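Local structure of D-3-phosphoglycerate dehydrogenase (2EKL) at residues 246-260 and 271-285. The protein probably catalyses the NAD-dependent oxidation of D-3-phosphoglycerate, as a member of the D-isomer specific 2-hydroxyacid dehydrogenase family. Residues are numbered along the deposited sequence; the frame is centred on the assembly and turned at random.
Sequences IKKGKVYAYATDVFW and ELLKHERVIVTTHIG. With NAD (nicotinamide-adenine-dinucleotide), chain B.
Strands 253-256 and 278-280 run parallel, 9° apart, and the alternating bonds Tyr-254 N to Arg-277 O, Ile-279 N to Tyr-254 O, Thr-256 N to Ile-279 O and Thr-281 N to Thr-256 O join them. With helix 267-274 they form a beta-alpha-beta unit at one end of the Rossmann-type sheet of the NAD-binding domain. Beyond the strand, Asp-257 reaches into the turn after Thr-281, its CG anti to the backbone N (chi1 -177°). OD1 receives the Thr-281 hydroxyl on its anti side (OG1 to OD1 2.7 Å) and the Ile-284 amide on its syn lone pair. OD2 takes the Gly-285 amide, tilted out of the carboxylate plane, and the carboxamide of NAD (N7N to OD2 2.7 Å). An alanine here would remove both oxygens and is likely to leave the nicotinamide amide and the 284-285 amides without their acceptors. Beneath helix 267-274, Phe-259 CE1 packs on Val-280 CG2 at 3.7 Å, while Leu-272 CD1 meets Trp-260 CZ3. At the far end Lys-247 pairs with Glu-271, whose OE2 offers its syn lone pair. The extended Arg-277 chain carries NH1 to Val-251 O (2.9 Å), which lies in the guanidinium plane although NH1 stands above the carbonyl plane. Ile-246 CG2 sits over one face of the His-275 imidazole, 3.6 Å from its centroid.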
# COMPACT_ATOMS: atom_id res chain seq x y z
N ILE A 246 14.52 -16.31 6.82
CA ILE A 246 14.56 -15.55 5.58
C ILE A 246 15.67 -16.15 4.72
O ILE A 246 15.51 -16.38 3.52
CB ILE A 246 14.84 -14.05 5.83
CG1 ILE A 246 13.58 -13.37 6.38
CG2 ILE A 246 15.29 -13.37 4.54
CD1 ILE A 246 13.75 -11.89 6.66
N LYS A 247 16.81 -16.44 5.35
CA LYS A 247 17.94 -17.03 4.64
C LYS A 247 17.62 -18.43 4.13
O LYS A 247 18.15 -18.85 3.10
CB LYS A 247 19.18 -17.02 5.53
CG LYS A 247 19.69 -15.61 5.80
CD LYS A 247 20.83 -15.58 6.80
CE LYS A 247 22.09 -16.22 6.24
NZ LYS A 247 23.25 -16.00 7.15
N LYS A 248 16.77 -19.15 4.86
CA LYS A 248 16.37 -20.50 4.46
C LYS A 248 15.47 -20.42 3.22
O LYS A 248 15.29 -21.40 2.50
CB LYS A 248 15.60 -21.21 5.58
CG LYS A 248 16.42 -21.56 6.80
CD LYS A 248 15.54 -22.20 7.86
CE LYS A 248 16.35 -22.62 9.07
NZ LYS A 248 15.49 -23.17 10.16
N GLY A 249 14.90 -19.24 3.00
CA GLY A 249 14.03 -19.04 1.86
C GLY A 249 12.56 -19.26 2.19
O GLY A 249 11.70 -19.20 1.30
N LYS A 250 12.25 -19.50 3.46
CA LYS A 250 10.86 -19.74 3.84
C LYS A 250 10.02 -18.47 3.86
O LYS A 250 8.88 -18.47 3.38
CB LYS A 250 10.78 -20.40 5.22
CG LYS A 250 9.35 -20.80 5.58
CD LYS A 250 9.27 -21.63 6.85
CE LYS A 250 7.85 -22.10 7.08
NZ LYS A 250 7.73 -22.94 8.31
N VAL A 251 10.56 -17.40 4.43
CA VAL A 251 9.84 -16.14 4.50
C VAL A 251 10.03 -15.37 3.20
O VAL A 251 11.15 -15.06 2.82
CB VAL A 251 10.35 -15.28 5.69
CG1 VAL A 251 9.64 -13.93 5.72
CG2 VAL A 251 10.12 -16.03 7.00
N TYR A 252 8.92 -15.08 2.52
CA TYR A 252 8.97 -14.36 1.26
C TYR A 252 9.42 -12.92 1.51
O TYR A 252 10.22 -12.36 0.75
CB TYR A 252 7.58 -14.35 0.60
CG TYR A 252 7.54 -13.68 -0.75
CD1 TYR A 252 7.99 -14.33 -1.89
CD2 TYR A 252 7.05 -12.38 -0.88
CE1 TYR A 252 7.95 -13.71 -3.14
CE2 TYR A 252 7.01 -11.74 -2.13
CZ TYR A 252 7.46 -12.42 -3.25
OH TYR A 252 7.42 -11.82 -4.49
N ALA A 253 8.91 -12.34 2.59
CA ALA A 253 9.27 -10.97 2.93
C ALA A 253 8.83 -10.59 4.34
O ALA A 253 7.85 -11.14 4.87
CB ALA A 253 8.65 -10.00 1.92
N TYR A 254 9.57 -9.67 4.94
CA TYR A 254 9.25 -9.13 6.25
C TYR A 254 9.14 -7.63 6.02
O TYR A 254 10.11 -6.98 5.61
CB TYR A 254 10.37 -9.42 7.27
CG TYR A 254 10.09 -8.88 8.66
CD1 TYR A 254 9.04 -9.38 9.44
CD2 TYR A 254 10.89 -7.87 9.21
CE1 TYR A 254 8.80 -8.89 10.72
CE2 TYR A 254 10.65 -7.38 10.49
CZ TYR A 254 9.61 -7.89 11.24
OH TYR A 254 9.38 -7.41 12.51
N ALA A 255 7.95 -7.08 6.25
CA ALA A 255 7.72 -5.65 6.06
C ALA A 255 7.44 -5.06 7.43
O ALA A 255 6.49 -5.46 8.10
CB ALA A 255 6.53 -5.42 5.13
N THR A 256 8.24 -4.08 7.85
CA THR A 256 8.06 -3.53 9.18
C THR A 256 8.29 -2.03 9.29
O THR A 256 9.04 -1.44 8.52
CB THR A 256 9.02 -4.24 10.16
OG1 THR A 256 8.78 -3.78 11.50
CG2 THR A 256 10.48 -3.94 9.79
N ASP A 257 7.61 -1.41 10.25
CA ASP A 257 7.75 0.01 10.51
C ASP A 257 8.56 0.15 11.81
O ASP A 257 8.89 1.25 12.24
CB ASP A 257 6.38 0.67 10.69
CG ASP A 257 6.47 2.17 10.89
OD1 ASP A 257 7.14 2.85 10.08
OD2 ASP A 257 5.85 2.68 11.86
N VAL A 258 8.87 -0.99 12.42
CA VAL A 258 9.62 -1.00 13.68
C VAL A 258 10.82 -1.95 13.66
O VAL A 258 10.74 -3.07 13.16
CB VAL A 258 8.69 -1.39 14.86
CG1 VAL A 258 7.58 -0.37 15.01
CG2 VAL A 258 8.11 -2.78 14.62
N PHE A 259 11.94 -1.48 14.20
CA PHE A 259 13.16 -2.28 14.24
C PHE A 259 13.65 -2.34 15.68
O PHE A 259 13.45 -1.41 16.46
CB PHE A 259 14.23 -1.67 13.34
CG PHE A 259 14.80 -2.64 12.34
CD1 PHE A 259 14.00 -3.19 11.34
CD2 PHE A 259 16.14 -3.02 12.40
CE1 PHE A 259 14.52 -4.09 10.41
CE2 PHE A 259 16.67 -3.92 11.48
CZ PHE A 259 15.86 -4.46 10.48
N TRP A 260 14.30 -3.45 16.03
CA TRP A 260 14.82 -3.65 17.38
C TRP A 260 15.65 -2.44 17.81
O TRP A 260 15.56 -2.00 18.95
CB TRP A 260 15.62 -4.95 17.41
CG TRP A 260 14.75 -6.12 17.03
CD1 TRP A 260 14.01 -6.90 17.86
CD2 TRP A 260 14.46 -6.56 15.70
NE1 TRP A 260 13.26 -7.80 17.14
CE2 TRP A 260 13.52 -7.61 15.80
CE3 TRP A 260 14.89 -6.17 14.42
CZ2 TRP A 260 13.00 -8.28 14.68
CZ3 TRP A 260 14.38 -6.83 13.31
CH2 TRP A 260 13.44 -7.87 13.45
N GLU A 271 22.31 -7.27 9.02
CA GLU A 271 22.14 -8.25 7.95
C GLU A 271 20.68 -8.27 7.49
O GLU A 271 20.40 -8.37 6.29
CB GLU A 271 22.56 -9.65 8.41
CG GLU A 271 22.95 -10.55 7.25
CD GLU A 271 23.44 -11.91 7.69
OE1 GLU A 271 24.18 -11.99 8.69
OE2 GLU A 271 23.10 -12.91 7.01
N LEU A 272 19.76 -8.16 8.44
CA LEU A 272 18.33 -8.14 8.12
C LEU A 272 18.00 -6.90 7.31
O LEU A 272 17.39 -6.98 6.25
CB LEU A 272 17.49 -8.13 9.40
CG LEU A 272 17.19 -9.47 10.09
CD1 LEU A 272 16.53 -9.20 11.43
CD2 LEU A 272 16.29 -10.31 9.20
N LEU A 273 18.42 -5.74 7.81
CA LEU A 273 18.15 -4.48 7.13
C LEU A 273 18.57 -4.47 5.66
O LEU A 273 17.83 -3.97 4.81
CB LEU A 273 18.82 -3.32 7.87
CG LEU A 273 18.63 -1.93 7.24
CD1 LEU A 273 17.14 -1.58 7.22
CD2 LEU A 273 19.41 -0.90 8.03
N LYS A 274 19.74 -5.02 5.36
CA LYS A 274 20.24 -5.02 3.99
C LYS A 274 19.68 -6.11 3.08
O LYS A 274 19.92 -6.09 1.87
CB LYS A 274 21.77 -5.11 3.99
CG LYS A 274 22.32 -6.47 4.38
CD LYS A 274 23.84 -6.49 4.31
CE LYS A 274 24.41 -7.82 4.76
NZ LYS A 274 24.07 -8.94 3.84
N HIS A 275 18.94 -7.06 3.64
CA HIS A 275 18.39 -8.15 2.85
C HIS A 275 17.27 -7.67 1.93
O HIS A 275 16.43 -6.86 2.34
CB HIS A 275 17.86 -9.27 3.75
CG HIS A 275 17.69 -10.58 3.05
ND1 HIS A 275 18.62 -11.59 3.14
CD2 HIS A 275 16.73 -11.02 2.21
CE1 HIS A 275 18.23 -12.61 2.39
NE2 HIS A 275 17.09 -12.28 1.81
N GLU A 276 17.26 -8.17 0.70
CA GLU A 276 16.25 -7.77 -0.28
C GLU A 276 14.83 -8.16 0.12
O GLU A 276 13.87 -7.55 -0.36
CB GLU A 276 16.59 -8.37 -1.66
CG GLU A 276 16.76 -9.88 -1.67
CD GLU A 276 17.28 -10.39 -3.01
OE1 GLU A 276 18.35 -9.92 -3.47
OE2 GLU A 276 16.62 -11.26 -3.61
N ARG A 277 14.69 -9.16 0.98
CA ARG A 277 13.37 -9.59 1.42
C ARG A 277 12.85 -8.81 2.62
O ARG A 277 11.75 -9.07 3.12
CB ARG A 277 13.39 -11.09 1.76
CG ARG A 277 13.72 -11.97 0.57
CD ARG A 277 13.39 -13.42 0.84
NE ARG A 277 13.62 -14.23 -0.36
CZ ARG A 277 13.17 -15.47 -0.52
NH1 ARG A 277 12.45 -16.05 0.43
NH2 ARG A 277 13.43 -16.12 -1.65
N VAL A 278 13.63 -7.84 3.08
CA VAL A 278 13.22 -7.03 4.22
C VAL A 278 12.86 -5.62 3.76
O VAL A 278 13.65 -4.95 3.09
CB VAL A 278 14.33 -6.97 5.29
CG1 VAL A 278 13.95 -6.00 6.40
CG2 VAL A 278 14.54 -8.37 5.87
N ILE A 279 11.65 -5.19 4.11
CA ILE A 279 11.13 -3.87 3.77
C ILE A 279 10.95 -3.10 5.08
O ILE A 279 10.30 -3.58 6.00
CB ILE A 279 9.75 -3.97 3.06
CG1 ILE A 279 9.90 -4.61 1.67
CG2 ILE A 279 9.13 -2.59 2.91
CD1 ILE A 279 10.15 -6.11 1.69
N VAL A 280 11.52 -1.90 5.16
CA VAL A 280 11.45 -1.13 6.39
C VAL A 280 11.10 0.35 6.23
O VAL A 280 11.66 1.04 5.37
CB VAL A 280 12.81 -1.18 7.15
CG1 VAL A 280 12.66 -0.51 8.52
CG2 VAL A 280 13.30 -2.61 7.29
N THR A 281 10.18 0.83 7.06
CA THR A 281 9.86 2.25 7.06
C THR A 281 10.40 2.73 8.41
O THR A 281 10.51 1.94 9.36
CB THR A 281 8.35 2.54 6.90
OG1 THR A 281 7.58 1.64 7.70
CG2 THR A 281 7.95 2.40 5.42
N THR A 282 10.73 4.01 8.49
CA THR A 282 11.34 4.58 9.68
C THR A 282 10.44 4.96 10.86
O THR A 282 10.53 6.06 11.39
CB THR A 282 12.20 5.79 9.26
OG1 THR A 282 11.38 6.73 8.57
CG2 THR A 282 13.31 5.34 8.32
N HIS A 283 9.58 4.02 11.27
CA HIS A 283 8.66 4.24 12.39
C HIS A 283 7.78 5.45 12.14
O HIS A 283 7.67 6.35 12.98
CB HIS A 283 9.46 4.40 13.69
CG HIS A 283 8.74 3.91 14.90
ND1 HIS A 283 9.36 3.17 15.89
CD2 HIS A 283 7.45 4.03 15.28
CE1 HIS A 283 8.49 2.86 16.82
NE2 HIS A 283 7.31 3.37 16.48
N ILE A 284 7.13 5.46 10.98
CA ILE A 284 6.25 6.55 10.58
C ILE A 284 4.77 6.22 10.73
O ILE A 284 3.92 6.94 10.21
CB ILE A 284 6.51 6.94 9.10
CG1 ILE A 284 6.30 5.73 8.19
CG2 ILE A 284 7.95 7.46 8.96
CD1 ILE A 284 6.45 6.04 6.71
N GLY A 285 4.46 5.13 11.43
CA GLY A 285 3.08 4.72 11.62
C GLY A 285 2.11 5.78 12.13
O GLY A 285 0.94 5.80 11.73
PA NAD B . -4.67 -2.39 21.34
O1A NAD B . -5.96 -1.84 20.88
O2A NAD B . -4.40 -2.34 22.83
O5B NAD B . -4.59 -3.89 20.79
C5B NAD B . -3.47 -4.69 21.11
C4B NAD B . -4.06 -6.23 21.08
O4B NAD B . -2.99 -7.19 21.00
C3B NAD B . -5.01 -6.47 22.30
O3B NAD B . -6.28 -6.96 21.88
C2B NAD B . -4.17 -7.41 23.17
O2B NAD B . -4.84 -8.25 24.07
C1B NAD B . -3.39 -8.07 22.10
N9A NAD B . -2.21 -8.85 22.59
C8A NAD B . -1.27 -8.55 23.56
N7A NAD B . -0.39 -9.58 23.67
C5A NAD B . -0.75 -10.53 22.78
C6A NAD B . -0.24 -11.84 22.41
N6A NAD B . 0.84 -12.34 22.99
N1A NAD B . -0.90 -12.60 21.39
C2A NAD B . -2.07 -12.11 20.72
N3A NAD B . -2.57 -10.84 21.08
C4A NAD B . -1.92 -10.08 22.09
O3 NAD B . -3.47 -1.58 20.64
PN NAD B . -3.39 -0.87 19.19
O1N NAD B . -4.20 -1.62 18.22
O2N NAD B . -3.81 0.54 19.45
O5D NAD B . -1.83 -0.95 18.99
C5D NAD B . -1.25 -2.15 18.54
C4D NAD B . 0.26 -2.03 18.44
O4D NAD B . 0.66 -1.08 17.47
C3D NAD B . 1.01 -1.61 19.74
O3D NAD B . 2.20 -2.38 19.92
C2D NAD B . 1.24 -0.15 19.55
O2D NAD B . 2.17 0.38 20.46
C1D NAD B . 1.58 -0.20 18.08
N1N NAD B . 1.52 1.08 17.32
C2N NAD B . 2.61 1.38 16.43
C3N NAD B . 2.58 2.59 15.69
C7N NAD B . 3.69 2.91 14.77
O7N NAD B . 4.04 4.20 14.65
N7N NAD B . 4.36 2.01 14.06
C4N NAD B . 1.41 3.50 15.87
C5N NAD B . 0.31 3.18 16.77
C6N NAD B . 0.38 1.95 17.50
O HOH W 1 25.82 -14.48 7.85
O HOH W 2 9.78 -17.55 0.38